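Local coordinates for protein CyaB (Pseudomonas aeruginosa, PDB 3R5G) that catalyses the conversion of ATP to cyclic AMP and pyrophosphate through its adenylyl cyclase catalytic domain, the part of the membrane protein present here, at the interface of chains A and B. Sequence-based numbering; all coordinates share one arbitrary frame. Chains: chain A/B, CyaB.

Contact 1: the interface of chains A and B. Residues chain A 123-125, 130; chain B 33, 36-37, 40.
The phenyl ring of A:Phe124 meets helix 29-50 of chain B with one edge and the rim of one face. In the ring plane, at the edge, lie B:Thr33 CA and the amide oxygen OD1 of B:Asn37; the hydroxyl OG1 of B:Thr33 also comes up to this edge, 3.4 Å from A:Phe124 CE2. The methyl CD2 of B:Leu36 stands over the rim of one face, 3.8 Å from ring atom CD2 of A:Phe124. The second flat group, the carboxamide of B:Asn37, is turned 65° from the phenyl plane. One of its faces receives the backbone of A:Gly125, whose O is 3.4 Å from B:Asn37 CG, and the terminal methyl CE of A:Met130, whose chain bends at chi2 to get there. With CG anti to its own carbonyl carbon (chi1 -67°), B:Asn37 points its amide away from the helix, and both ends of the group bond to strand backbone. ND2 donates to A:Asn123 O at 3.2 Å, with this acceptor nearly in the amide plane. OD1 accepts from A:Gly125 N at 2.9 Å, the donor standing well above the carbonyl plane rather than on a lone pair. The two bonds bracket A:Phe124 and fix the rotation of the amide, while identifying a main-chain carbonyl and N-H rather than any side chain. A:Gly125 has a phi of 146°, which glycine adopts readily, and its CA comes to 3.6 Å from CD1 of B:Leu40. The patch hides 186 Å² in all. B:Thr33, B:Leu36, B:Asn37 and B:Leu40 form one stripe along helix 29-50, and the end of strand 118-124, with A:Met130 from neighbouring strand 129-135, lies across it as part of the head-to-tail dimer of class III cyclase domains.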
loop_
_atom_site.group_PDB
_atom_site.type_symbol
_atom_site.label_atom_id
_atom_site.label_comp_id
_atom_site.label_asym_id
_atom_site.label_seq_id
_atom_site.Cartn_x
_atom_site.Cartn_y
_atom_site.Cartn_z
ATOM N N ASN A 123 -12.395 -3.171 -12.541
ATOM C CA ASN A 123 -11.118 -3.111 -13.157
ATOM C C ASN A 123 -10.648 -1.666 -13.161
ATOM O O ASN A 123 -11.320 -0.785 -13.723
ATOM C CB ASN A 123 -11.178 -3.633 -14.627
ATOM C CG ASN A 123 -11.572 -5.053 -14.670
ATOM O OD1 ASN A 123 -10.820 -5.928 -14.204
ATOM N ND2 ASN A 123 -12.757 -5.321 -15.211
ATOM N N PHE A 124 -9.504 -1.454 -12.497
ATOM C CA PHE A 124 -8.985 -0.082 -12.309
ATOM C C PHE A 124 -7.581 0.004 -12.794
ATOM O O PHE A 124 -6.822 -0.932 -12.721
ATOM C CB PHE A 124 -9.019 0.271 -10.826
ATOM C CG PHE A 124 -10.374 0.220 -10.239
ATOM C CD1 PHE A 124 -10.648 -0.658 -9.210
ATOM C CD2 PHE A 124 -11.401 1.025 -10.736
ATOM C CE1 PHE A 124 -11.903 -0.711 -8.649
ATOM C CE2 PHE A 124 -12.668 0.995 -10.153
ATOM C CZ PHE A 124 -12.932 0.101 -9.105
ATOM N N GLY A 125 -7.189 1.157 -13.390
ATOM C CA GLY A 125 -5.881 1.354 -13.837
ATOM C C GLY A 125 -5.741 2.214 -15.106
ATOM O O GLY A 125 -6.705 2.887 -15.493
ATOM N N MET A 130 -3.810 -2.452 -16.029
ATOM C CA MET A 130 -5.138 -2.591 -15.494
ATOM C C MET A 130 -5.199 -3.779 -14.492
ATOM O O MET A 130 -4.590 -4.842 -14.716
ATOM C CB MET A 130 -6.038 -2.892 -16.677
ATOM C CG MET A 130 -7.384 -2.324 -16.541
ATOM S SD MET A 130 -7.330 -0.517 -16.834
ATOM C CE MET A 130 -9.068 -0.370 -16.483
ATOM N N THR B 33 -15.213 4.532 -11.586
ATOM C CA THR B 33 -14.323 3.834 -12.424
ATOM C C THR B 33 -13.744 4.741 -13.502
ATOM O O THR B 33 -12.524 4.749 -13.716
ATOM C CB THR B 33 -15.031 2.590 -13.071
ATOM O OG1 THR B 33 -15.401 1.722 -12.012
ATOM C CG2 THR B 33 -14.127 1.864 -13.997
ATOM N N LEU B 36 -11.422 7.459 -11.696
ATOM C CA LEU B 36 -10.112 6.873 -11.274
ATOM C C LEU B 36 -9.264 6.464 -12.493
ATOM O O LEU B 36 -8.001 6.641 -12.516
ATOM C CB LEU B 36 -10.323 5.666 -10.348
ATOM C CG LEU B 36 -9.099 4.871 -9.876
ATOM C CD1 LEU B 36 -8.132 5.866 -9.127
ATOM C CD2 LEU B 36 -9.557 3.766 -8.888
ATOM N N ASN B 37 -9.813 5.731 -13.514
ATOM C CA ASN B 37 -9.011 5.271 -14.586
ATOM C C ASN B 37 -8.431 6.428 -15.447
ATOM O O ASN B 37 -7.309 6.290 -15.936
ATOM C CB ASN B 37 -9.790 4.217 -15.453
ATOM C CG ASN B 37 -10.059 2.929 -14.692
ATOM O OD1 ASN B 37 -9.581 2.755 -13.615
ATOM N ND2 ASN B 37 -10.948 2.077 -15.206
ATOM N N LEU B 40 -5.539 7.695 -13.374
ATOM C CA LEU B 40 -4.390 6.834 -13.416
ATOM C C LEU B 40 -3.733 6.819 -14.820
ATOM O O LEU B 40 -2.541 6.734 -14.965
ATOM C CB LEU B 40 -4.801 5.410 -12.968
ATOM C CG LEU B 40 -5.164 5.296 -11.498
ATOM C CD1 LEU B 40 -5.746 3.869 -11.224
ATOM C CD2 LEU B 40 -4.010 5.626 -10.502
#

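Contact 2: the interface of chains A and B. Residues chain A 54-56; chain B 129.
Extended from CG to NE, the side chain of B:Arg129 reaches across to the backbone of A:Ile54 and A:Asp55, and chi4 of 111° turns its guanidinium so that one face is laid against that backbone. The carbonyl carbon of A:Ile54 stands 3.5 Å above this plane, offset toward the rim. The aliphatic part of the arginine runs alongside A:Ile54 in the opposite direction, CD lying 3.9 Å from the branch methyl CG2. A:Asp55 O accepts a hydrogen bond from NH2 of B:Arg129 at 2.8 Å, but a bent one (125° at H): the oxygen lies far out of the guanidinium plane, and the donor is above the carbonyl plane. A:Ile54 O is 2.7 Å from the same NH2 without a hydrogen bond, because the N-H points away; it lies over the rim of the guanidinium face, near both NH1 and NH2, and any contribution would be electrostatic; so close an approach is best read with caution. Both carbonyl oxygens lie on the same side of the guanidinium, probably helped by a local bend of the strand backbone at A:Asp55. The guanidinium thus meets main-chain atoms rather than a side-chain acid, with its direct hydrogen bond on A:Asp55 O, and B:Arg129 alone hides 66 Å² here. Behind this backbone, A:Lys56 belongs to the Asp-Lys-Phe stretch of class III cyclases, where the lysine is the residue that recognises adenine. Its chain curls back so that NZ makes a salt bridge with A:Asp55 OD1, meeting it from above the carboxylate plane. The arginine may therefore help to steady the strand segment that bears the adenine-recognising lysine, and the nearby carboxylate may add a weak attraction. At the guanidinium edge, water 1 lies in plane, 3.1 Å from B:Arg129 NE, and links that N-H to A:Asp55 O, which thereby has both NH2 and the water as partners.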
loop_
_atom_site.group_PDB
_atom_site.type_symbol
_atom_site.label_atom_id
_atom_site.label_comp_id
_atom_site.label_asym_id
_atom_site.label_seq_id
_atom_site.Cartn_x
_atom_site.Cartn_y
_atom_site.Cartn_z
ATOM N N ILE A 54 -6.908 -13.340 -4.030
ATOM C CA ILE A 54 -5.653 -12.648 -3.806
ATOM C C ILE A 54 -5.614 -11.422 -4.660
ATOM O O ILE A 54 -5.709 -11.502 -5.925
ATOM C CB ILE A 54 -4.404 -13.537 -4.001
ATOM C CG1 ILE A 54 -4.556 -14.756 -3.133
ATOM C CG2 ILE A 54 -3.196 -12.729 -3.672
ATOM C CD1 ILE A 54 -3.580 -15.899 -3.524
ATOM N N ASP A 55 -5.431 -10.282 -4.013
ATOM C CA ASP A 55 -5.506 -9.049 -4.783
ATOM C C ASP A 55 -4.163 -8.689 -5.277
ATOM O O ASP A 55 -3.944 -8.531 -6.495
ATOM C CB ASP A 55 -6.064 -7.886 -3.987
ATOM C CG ASP A 55 -6.190 -6.636 -4.848
ATOM O OD1 ASP A 55 -5.185 -6.231 -5.499
ATOM O OD2 ASP A 55 -7.281 -6.055 -4.824
ATOM N N LYS A 56 -3.235 -8.539 -4.372
ATOM C CA LYS A 56 -1.891 -8.123 -4.742
ATOM C C LYS A 56 -1.016 -8.291 -3.531
ATOM O O LYS A 56 -1.504 -8.511 -2.336
ATOM C CB LYS A 56 -1.824 -6.654 -5.192
ATOM C CG LYS A 56 -2.182 -5.692 -4.037
ATOM C CD LYS A 56 -2.062 -4.221 -4.392
ATOM C CE LYS A 56 -2.759 -3.897 -5.707
ATOM N NZ LYS A 56 -4.189 -3.682 -5.454
ATOM N N ARG B 129 2.160 -15.289 -9.568
ATOM C CA ARG B 129 1.836 -13.889 -9.185
ATOM C C ARG B 129 3.120 -13.151 -8.785
ATOM O O ARG B 129 3.406 -12.895 -7.572
ATOM C CB ARG B 129 0.852 -13.853 -8.030
ATOM C CG ARG B 129 -0.193 -12.781 -8.200
ATOM C CD ARG B 129 -1.239 -12.680 -7.055
ATOM N NE ARG B 129 -2.199 -11.628 -7.423
ATOM C CZ ARG B 129 -3.471 -11.832 -7.746
ATOM N NH1 ARG B 129 -4.011 -13.049 -7.683
ATOM N NH2 ARG B 129 -4.230 -10.795 -8.077
HETATM O O HOH W 1 -1.400 -8.715 -8.262
#

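About 16 Å separates the C-alpha centres of contact 1 and contact 2. Strand 129-135 connects them in sequence: its Met130 takes part in contact 1 and the adjacent Arg129 in contact 2. As given, these residues come from opposite chains, but the two-fold symmetry repeats each contact with the chains exchanged, so every subunit uses this strand start in both. Contact 1 sets the end of strand 118-124 and the start of strand 129-135 on helix 29-50, whereas contact 2 reaches strand 53-58, which follows that helix in sequence. Class III cyclases form their active sites between two such domains, so together the contacts probably help set the relative position of the catalytic halves.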